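Local coordinates for disulfide isomerase DsbG N-terminal domain-containing protein (Helicobacter pylori, PDB 3TDG) that probably acts as a thioredoxin-fold thiol-disulfide oxidoreductase of the DsbG type, with reductase activity on protein disulfides, at residues L139-A144 and E175-M180; K46-E51 and V65-D70; V181-L186 and K247-G252. All blocks are in the same frame, centred on the assembly; numbering follows the deposited sequence.

Interaction 1 (L139-A144 and E175-M180); sequences LPSTNA and ENTVRM
L139 and V178 face each other as an antiparallel hydrogen-bonded pair, their CA atoms 5.3 Å apart, and two backbone bonds close the ring between them. L139 N gives to V178 O at 2.8 Å with an N-H...O angle of 172°, close to straight. The return bond, V178 N to L139 O, is longer at 3.1 Å and more bent. L139 O has a further neighbour in T177 CA, a CA-H...O contact. The side chain of L139 adds little to this pairing: its CB approaches V178 O, while its branches lie against helix 169-175 and helix 211-222.

Beyond L139 the ladder stops and a side chain takes over. T177 turns OG1 anti to its own carbonyl carbon (chi1 -79°), and there OG1 accepts from S141 N at 3.1 Å, with an N-H...O angle of 150°. The same oxygen lies 3.2 Å from P140 CA and is also hydrogen-bonded to K147 O, so it is gripped from two loop positions. T177 CG2 rests on L139 O. S141 sets CB 3.2 Å from N176 O, and its OG bonds to N143 O within its own loop, meeting that oxygen from well above the carbonyl plane.

The contact is thus mainly polar and mainly backbone. Buried T177 extends the edge pairing past its last bridge, its hydroxyl standing in for a carbonyl as acceptor for S141 N, which ties the start of the 140-144 loop to strand 177-182, the inner neighbour of edge strand 137-139.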
loop_
_atom_site.group_PDB
_atom_site.type_symbol
_atom_site.label_atom_id
_atom_site.label_comp_id
_atom_site.label_asym_id
_atom_site.label_seq_id
_atom_site.Cartn_x
_atom_site.Cartn_y
_atom_site.Cartn_z
ATOM N N LEU A 139 12.418 32.694 17.038
ATOM C CA LEU A 139 12.805 33.514 18.178
ATOM C C LEU A 139 13.996 32.878 18.905
ATOM O O LEU A 139 13.844 31.827 19.520
ATOM C CB LEU A 139 11.615 33.705 19.123
ATOM C CG LEU A 139 10.316 34.146 18.442
ATOM C CD1 LEU A 139 9.098 33.787 19.290
ATOM C CD2 LEU A 139 10.346 35.635 18.080
ATOM N N PRO A 140 15.191 33.506 18.811
ATOM C CA PRO A 140 16.391 32.944 19.447
ATOM C C PRO A 140 16.265 32.909 20.971
ATOM O O PRO A 140 15.686 33.826 21.561
ATOM C CB PRO A 140 17.513 33.905 19.013
ATOM C CG PRO A 140 16.815 35.175 18.622
ATOM C CD PRO A 140 15.492 34.740 18.056
ATOM N N SER A 141 16.791 31.861 21.604
ATOM C CA SER A 141 16.730 31.753 23.075
ATOM C C SER A 141 17.279 32.986 23.763
ATOM O O SER A 141 18.201 33.620 23.257
ATOM C CB SER A 141 17.466 30.520 23.599
ATOM O OG SER A 141 18.644 30.291 22.870
ATOM N N THR A 142 16.690 33.326 24.905
ATOM C CA THR A 142 17.184 34.422 25.739
ATOM C C THR A 142 18.583 34.097 26.272
ATOM O O THR A 142 19.349 35.004 26.630
ATOM C CB THR A 142 16.220 34.744 26.907
ATOM O OG1 THR A 142 15.901 33.540 27.620
ATOM C CG2 THR A 142 14.934 35.372 26.382
ATOM N N ASN A 143 18.911 32.804 26.290
ATOM C CA ASN A 143 20.235 32.321 26.686
ATOM C C ASN A 143 21.025 31.838 25.466
ATOM O O ASN A 143 20.653 30.848 24.834
ATOM C CB ASN A 143 20.102 31.204 27.731
ATOM C CG ASN A 143 21.167 31.281 28.823
ATOM O OD1 ASN A 143 21.530 32.367 29.278
ATOM N ND2 ASN A 143 21.654 30.124 29.260
ATOM N N ALA A 144 22.115 32.548 25.150
ATOM C CA ALA A 144 22.919 32.313 23.934
ATOM C C ALA A 144 23.493 30.897 23.821
ATOM O O ALA A 144 23.761 30.400 22.719
ATOM C CB ALA A 144 24.039 33.356 23.827
ATOM N N GLU A 175 15.274 27.943 27.329
ATOM C CA GLU A 175 15.840 26.623 27.011
ATOM C C GLU A 175 16.038 26.291 25.527
ATOM O O GLU A 175 16.823 25.396 25.195
ATOM C CB GLU A 175 14.997 25.510 27.649
ATOM C CG GLU A 175 14.559 25.768 29.085
ATOM C CD GLU A 175 15.691 25.698 30.111
ATOM O OE1 GLU A 175 15.430 26.079 31.275
ATOM O OE2 GLU A 175 16.823 25.265 29.780
ATOM N N ASN A 176 15.309 26.973 24.636
ATOM C CA ASN A 176 15.384 26.688 23.194
ATOM C C ASN A 176 15.279 27.921 22.307
ATOM O O ASN A 176 14.833 28.970 22.739
ATOM C CB ASN A 176 14.246 25.754 22.754
ATOM C CG ASN A 176 14.344 24.374 23.348
ATOM O OD1 ASN A 176 14.830 23.441 22.710
ATOM N ND2 ASN A 176 13.839 24.226 24.561
ATOM N N THR A 177 15.680 27.768 21.050
ATOM C CA THR A 177 15.224 28.677 20.012
ATOM C C THR A 177 13.936 28.077 19.481
ATOM O O THR A 177 13.901 26.913 19.093
ATOM C CB THR A 177 16.273 28.881 18.899
ATOM O OG1 THR A 177 17.251 29.813 19.364
ATOM C CG2 THR A 177 15.630 29.450 17.621
ATOM N N VAL A 178 12.884 28.885 19.494
ATOM C CA VAL A 178 11.558 28.463 19.051
ATOM C C VAL A 178 11.271 28.907 17.621
ATOM O O VAL A 178 11.459 30.077 17.277
ATOM C CB VAL A 178 10.470 29.004 20.013
ATOM C CG1 VAL A 178 9.051 28.859 19.406
ATOM C CG2 VAL A 178 10.582 28.309 21.364
ATOM N N ARG A 179 10.848 27.954 16.792
ATOM C CA ARG A 179 10.267 28.253 15.492
ATOM C C ARG A 179 8.757 28.038 15.540
ATOM O O ARG A 179 8.260 26.911 15.394
ATOM C CB ARG A 179 10.895 27.407 14.386
ATOM C CG ARG A 179 12.392 27.678 14.212
ATOM C CD ARG A 179 12.986 26.878 13.092
ATOM N NE ARG A 179 14.415 27.173 12.989
ATOM C CZ ARG A 179 15.307 26.400 12.382
ATOM N NH1 ARG A 179 14.933 25.269 11.800
ATOM N NH2 ARG A 179 16.577 26.778 12.349
ATOM N N MET A 180 8.035 29.131 15.742
ATOM C CA MET A 180 6.593 29.065 15.812
ATOM C C MET A 180 5.966 29.091 14.400
ATOM O O MET A 180 6.196 30.019 13.623
ATOM C CB MET A 180 6.080 30.219 16.668
ATOM C CG MET A 180 4.640 30.043 17.097
ATOM S SD MET A 180 4.316 31.027 18.553
ATOM C CE MET A 180 2.526 31.102 18.482
#

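Interaction 2 (K46-E51 and V65-D70); sequences KVRILE and VIEDPD
R48 and E67 sit opposite each other as an antiparallel hydrogen-bonded pair, joined by backbone bonds in both directions, R48 N to E67 O and the shorter E67 N to R48 O at 2.8 Å. On the face that carries them their side chains meet as a salt bridge. Followed outward, R48 begins with CB 4.1 Å from E67 OE1. CG stands anti to the backbone N (chi1 -169°), and the chain bends at chi3 (59°). NE then gives to E67 OE1 at 3.2 Å; the oxygen lies close to the guanidinium plane but is itself met from above the carboxylate plane. CZ lies 3.7 Å from the same OE1. NH2 reaches E67 OE2, which lies at the guanidinium edge and in its plane, at 3.1 Å in a weak bond, with a second weak one to OE1. The two planes stand 75° apart, so the two-pronged contact is not coplanar.

The other face is apolar. I66 crosses V47 at a slant, its CD1 3.8 Å from V47 CG1, and its CG2 lies 4.3 Å from I49 CG1 across the non-hydrogen-bonded pair. Helix 33-43 packs on V47 and I49. Back on the R48/E67 face, V65 CG1 meets L50 CD1, and E51 lies alongside V65, with OE1 in a salt bridge to K110.

Between I49 and E51 the register slips by one residue. L50 and E51 both face V65, whose O accepts from L50 N at 2.9 Å and weakly from E51 N. This is a classic beta bulge in the hairpin of strands 48-54 and 62-67, which opens the antiparallel sheet of the DsbG N-terminal domain.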
loop_
_atom_site.group_PDB
_atom_site.type_symbol
_atom_site.label_atom_id
_atom_site.label_comp_id
_atom_site.label_asym_id
_atom_site.label_seq_id
_atom_site.Cartn_x
_atom_site.Cartn_y
_atom_site.Cartn_z
ATOM N N LYS A 46 27.720 1.105 4.189
ATOM C CA LYS A 46 28.509 0.603 5.308
ATOM C C LYS A 46 27.617 0.546 6.549
ATOM O O LYS A 46 27.312 1.588 7.138
ATOM C CB LYS A 46 29.732 1.494 5.572
ATOM C CG LYS A 46 30.632 0.979 6.702
ATOM C CD LYS A 46 31.637 2.030 7.131
ATOM C CE LYS A 46 32.660 1.440 8.070
ATOM N NZ LYS A 46 33.419 2.566 8.702
ATOM N N VAL A 47 27.201 -0.666 6.924
ATOM C CA VAL A 47 26.252 -0.869 8.035
ATOM C C VAL A 47 26.982 -0.851 9.370
ATOM O O VAL A 47 28.165 -1.168 9.442
ATOM C CB VAL A 47 25.442 -2.209 7.906
ATOM C CG1 VAL A 47 24.668 -2.260 6.598
ATOM C CG2 VAL A 47 26.346 -3.433 8.048
ATOM N N ARG A 48 26.270 -0.485 10.425
ATOM C CA ARG A 48 26.815 -0.559 11.770
ATOM C C ARG A 48 26.181 -1.742 12.494
ATOM O O ARG A 48 24.963 -1.875 12.486
ATOM C CB ARG A 48 26.518 0.752 12.509
ATOM C CG ARG A 48 27.262 0.904 13.832
ATOM C CD ARG A 48 27.234 2.361 14.314
ATOM N NE ARG A 48 25.861 2.836 14.501
ATOM C CZ ARG A 48 25.153 2.704 15.624
ATOM N NH1 ARG A 48 25.679 2.117 16.701
ATOM N NH2 ARG A 48 23.907 3.163 15.675
ATOM N N ILE A 49 26.996 -2.596 13.111
ATOM C CA ILE A 49 26.485 -3.770 13.823
ATOM C C ILE A 49 26.014 -3.372 15.226
ATOM O O ILE A 49 26.774 -2.760 15.975
ATOM C CB ILE A 49 27.554 -4.889 13.923
ATOM C CG1 ILE A 49 27.914 -5.419 12.532
ATOM C CG2 ILE A 49 27.067 -6.038 14.826
ATOM C CD1 ILE A 49 29.173 -6.275 12.517
ATOM N N LEU A 50 24.769 -3.715 15.574
ATOM C CA LEU A 50 24.197 -3.337 16.875
ATOM C C LEU A 50 24.080 -4.491 17.877
ATOM O O LEU A 50 24.196 -4.278 19.079
ATOM C CB LEU A 50 22.815 -2.695 16.710
ATOM C CG LEU A 50 22.652 -1.547 15.717
ATOM C CD1 LEU A 50 21.178 -1.393 15.373
ATOM C CD2 LEU A 50 23.220 -0.248 16.267
ATOM N N GLU A 51 23.841 -5.703 17.387
ATOM C CA GLU A 51 23.483 -6.818 18.256
ATOM C C GLU A 51 23.854 -8.146 17.593
ATOM O O GLU A 51 23.605 -8.342 16.394
ATOM C CB GLU A 51 21.976 -6.747 18.539
ATOM C CG GLU A 51 21.467 -7.620 19.661
ATOM C CD GLU A 51 19.933 -7.713 19.691
ATOM O OE1 GLU A 51 19.242 -6.743 19.303
ATOM O OE2 GLU A 51 19.412 -8.767 20.107
ATOM N N VAL A 65 21.609 -7.839 14.203
ATOM C CA VAL A 65 20.878 -6.625 13.842
ATOM C C VAL A 65 21.888 -5.543 13.461
ATOM O O VAL A 65 22.903 -5.361 14.148
ATOM C CB VAL A 65 19.932 -6.159 14.971
ATOM C CG1 VAL A 65 19.157 -4.880 14.570
ATOM C CG2 VAL A 65 18.949 -7.281 15.299
ATOM N N ILE A 66 21.607 -4.852 12.356
ATOM C CA ILE A 66 22.469 -3.805 11.827
ATOM C C ILE A 66 21.666 -2.524 11.678
ATOM O O ILE A 66 20.441 -2.565 11.674
ATOM C CB ILE A 66 23.140 -4.204 10.462
ATOM C CG1 ILE A 66 22.117 -4.439 9.344
ATOM C CG2 ILE A 66 24.104 -5.401 10.629
ATOM C CD1 ILE A 66 21.624 -3.124 8.655
ATOM N N GLU A 67 22.362 -1.391 11.577
ATOM C CA GLU A 67 21.737 -0.110 11.289
ATOM C C GLU A 67 22.096 0.312 9.873
ATOM O O GLU A 67 23.265 0.346 9.527
ATOM C CB GLU A 67 22.252 0.950 12.257
ATOM C CG GLU A 67 21.591 2.307 12.072
ATOM C CD GLU A 67 22.358 3.406 12.781
ATOM O OE1 GLU A 67 23.556 3.609 12.465
ATOM O OE2 GLU A 67 21.760 4.056 13.664
ATOM N N ASP A 68 21.089 0.603 9.055
ATOM C CA ASP A 68 21.312 1.127 7.704
ATOM C C ASP A 68 21.845 2.578 7.851
ATOM O O ASP A 68 21.229 3.382 8.525
ATOM C CB ASP A 68 19.985 1.077 6.938
ATOM C CG ASP A 68 20.079 1.658 5.520
ATOM O OD1 ASP A 68 20.682 2.730 5.325
ATOM O OD2 ASP A 68 19.510 1.043 4.605
ATOM N N PRO A 69 23.009 2.908 7.249
ATOM C CA PRO A 69 23.546 4.258 7.523
ATOM C C PRO A 69 22.751 5.397 6.872
ATOM O O PRO A 69 22.941 6.542 7.236
ATOM C CB PRO A 69 24.962 4.184 6.947
ATOM C CG PRO A 69 24.777 3.268 5.732
ATOM C CD PRO A 69 23.832 2.184 6.257
ATOM N N ASP A 70 21.867 5.084 5.927
ATOM C CA ASP A 70 21.062 6.112 5.255
ATOM C C ASP A 70 19.723 6.354 5.960
ATOM O O ASP A 70 19.402 7.490 6.309
ATOM C CB ASP A 70 20.832 5.765 3.772
ATOM C CG ASP A 70 22.144 5.567 2.995
ATOM O OD1 ASP A 70 22.179 4.741 2.058
ATOM O OD2 ASP A 70 23.138 6.234 3.322
#

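Interaction 3 (V181-L186 and K247-G252); sequences VVVGWL and KIFESG
I248 meets both V181 and V183 through one methyl. Its CD1 lies 3.7 Å from V181 CG1, tip to tip, and equally 3.7 Å from V183 CG1, whose side chain it crosses at a slant. Chi1 (-70°) sets CG1 anti to the carbonyl carbon, and chi2 (155°) then places CD1 against the two valines.

F249 follows and has the largest area buried here. Its edge meets V183, CE2 standing 3.9 Å from V183 CG2. One ring face takes W185 as an offset stack: the phenyl and the six-membered indole ring have centroids 3.8 Å apart and planes at 3°, with W185 CD2 over the centre of the F249 ring. W185 CE3 comes to 3.6 Å from F249 CG, and F249 CB touches W185 CZ3. I248 CG2 lies over the opposite face, toward the rim.

All these contacts are apolar or aromatic, and polar links lie beside them: D156 OD1 accepts from W185 N, and T245 OG1 bonds to G184 N. Helix 235-249 is thereby packed against the thioredoxin-type sheet, its end joined by apolar and aromatic contacts to the end of strand 177-182 and the loop after it, with exposed W185 laid flat over buried F249.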
loop_
_atom_site.group_PDB
_atom_site.type_symbol
_atom_site.label_atom_id
_atom_site.label_comp_id
_atom_site.label_asym_id
_atom_site.label_seq_id
_atom_site.Cartn_x
_atom_site.Cartn_y
_atom_site.Cartn_z
ATOM N N VAL A 181 5.185 28.063 14.088
ATOM C CA VAL A 181 4.533 27.928 12.797
ATOM C C VAL A 181 3.036 28.174 13.009
ATOM O O VAL A 181 2.333 27.314 13.562
ATOM C CB VAL A 181 4.776 26.520 12.205
ATOM C CG1 VAL A 181 4.058 26.338 10.864
ATOM C CG2 VAL A 181 6.291 26.258 12.052
ATOM N N VAL A 182 2.569 29.360 12.607
ATOM C CA VAL A 182 1.193 29.793 12.885
ATOM C C VAL A 182 0.294 29.414 11.709
ATOM O O VAL A 182 0.426 29.959 10.608
ATOM C CB VAL A 182 1.104 31.312 13.231
ATOM C CG1 VAL A 182 -0.336 31.718 13.624
ATOM C CG2 VAL A 182 2.037 31.640 14.355
ATOM N N VAL A 183 -0.585 28.448 11.941
ATOM C CA VAL A 183 -1.376 27.859 10.871
ATOM C C VAL A 183 -2.819 28.379 10.865
ATOM O O VAL A 183 -3.309 28.895 11.881
ATOM C CB VAL A 183 -1.393 26.324 10.961
ATOM C CG1 VAL A 183 0.026 25.758 10.733
ATOM C CG2 VAL A 183 -1.964 25.863 12.335
ATOM N N GLY A 184 -3.481 28.221 9.724
ATOM C CA GLY A 184 -4.898 28.544 9.581
ATOM C C GLY A 184 -5.712 27.265 9.566
ATOM O O GLY A 184 -6.380 26.985 8.588
ATOM N N TRP A 185 -5.660 26.497 10.660
ATOM C CA TRP A 185 -6.117 25.096 10.679
ATOM C C TRP A 185 -7.574 24.907 11.126
ATOM O O TRP A 185 -8.296 24.049 10.586
ATOM C CB TRP A 185 -5.125 24.292 11.545
ATOM C CG TRP A 185 -5.477 22.873 12.106
ATOM C CD1 TRP A 185 -5.471 22.499 13.430
ATOM C CD2 TRP A 185 -5.756 21.676 11.366
ATOM N NE1 TRP A 185 -5.771 21.157 13.561
ATOM C CE2 TRP A 185 -5.958 20.631 12.312
ATOM C CE3 TRP A 185 -5.900 21.389 10.008
ATOM C CZ2 TRP A 185 -6.269 19.323 11.931
ATOM C CZ3 TRP A 185 -6.218 20.097 9.636
ATOM C CH2 TRP A 185 -6.399 19.082 10.588
ATOM N N LEU A 186 -8.015 25.712 12.090
ATOM C CA LEU A 186 -9.307 25.433 12.735
ATOM C C LEU A 186 -10.537 26.058 12.059
ATOM O O LEU A 186 -11.656 25.644 12.317
ATOM C CB LEU A 186 -9.257 25.732 14.237
ATOM C CG LEU A 186 -8.302 24.823 15.030
ATOM C CD1 LEU A 186 -8.270 25.246 16.484
ATOM C CD2 LEU A 186 -8.679 23.344 14.904
ATOM N N LYS A 247 -0.403 21.392 3.817
ATOM C CA LYS A 247 0.747 20.492 3.641
ATOM C C LYS A 247 1.331 19.994 4.964
ATOM O O LYS A 247 1.899 18.887 5.039
ATOM C CB LYS A 247 1.849 21.182 2.827
ATOM C CG LYS A 247 1.648 21.138 1.300
ATOM C CD LYS A 247 2.732 21.946 0.561
ATOM C CE LYS A 247 2.581 21.846 -0.955
ATOM N NZ LYS A 247 1.599 22.855 -1.457
ATOM N N ILE A 248 1.228 20.830 5.995
ATOM C CA ILE A 248 1.585 20.412 7.344
ATOM C C ILE A 248 0.664 19.273 7.800
ATOM O O ILE A 248 1.144 18.289 8.335
ATOM C CB ILE A 248 1.530 21.579 8.336
ATOM C CG1 ILE A 248 2.671 22.556 8.063
ATOM C CG2 ILE A 248 1.641 21.075 9.780
ATOM C CD1 ILE A 248 2.375 23.975 8.545
ATOM N N PHE A 249 -0.636 19.395 7.547
ATOM C CA PHE A 249 -1.626 18.461 8.095
ATOM C C PHE A 249 -2.041 17.329 7.146
ATOM O O PHE A 249 -2.794 16.439 7.535
ATOM C CB PHE A 249 -2.873 19.217 8.600
ATOM C CG PHE A 249 -2.598 20.102 9.788
ATOM C CD1 PHE A 249 -2.582 19.574 11.081
ATOM C CD2 PHE A 249 -2.333 21.455 9.615
ATOM C CE1 PHE A 249 -2.314 20.399 12.179
ATOM C CE2 PHE A 249 -2.050 22.287 10.708
ATOM C CZ PHE A 249 -2.037 21.762 11.988
ATOM N N GLU A 250 -1.532 17.365 5.920
ATOM C CA GLU A 250 -1.877 16.417 4.855
ATOM C C GLU A 250 -1.719 14.936 5.196
ATOM O O GLU A 250 -2.621 14.154 4.964
ATOM C CB GLU A 250 -0.992 16.707 3.648
ATOM C CG GLU A 250 -1.666 16.495 2.339
ATOM C CD GLU A 250 -1.003 17.307 1.249
ATOM O OE1 GLU A 250 0.243 17.225 1.113
ATOM O OE2 GLU A 250 -1.738 18.040 0.547
ATOM N N SER A 251 -0.560 14.557 5.721
ATOM C CA SER A 251 -0.207 13.147 5.904
ATOM C C SER A 251 -0.885 12.542 7.126
ATOM O O SER A 251 -1.051 11.323 7.222
ATOM C CB SER A 251 1.295 13.025 6.073
ATOM O OG SER A 251 1.700 13.743 7.228
ATOM N N GLY A 252 -1.261 13.390 8.077
ATOM C CA GLY A 252 -1.882 12.896 9.298
ATOM C C GLY A 252 -0.839 12.453 10.289
ATOM O O GLY A 252 -1.157 11.828 11.293
#

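In the fold
Interactions 1 and 3 share strand 177-182 in the mixed, thioredoxin-type sheet: 175-180 pairs with edge strand 137-139, whereas the segment that follows it, 181-186, packs against the end of helix 235-249. Both are largely buried, yet interaction 1 relies on backbone and hydroxyl bonds, while interaction 3 joins strand end and loop to helix by aromatic and aliphatic contacts. Interaction 2 lies in the N-terminal domain, its centre about 34 Å from that of interaction 1 and about 35 Å from that of interaction 3. Only partly buried, it combines strand pairing with an ion pair on one face and aliphatic packing beneath helix 33-43 on the other.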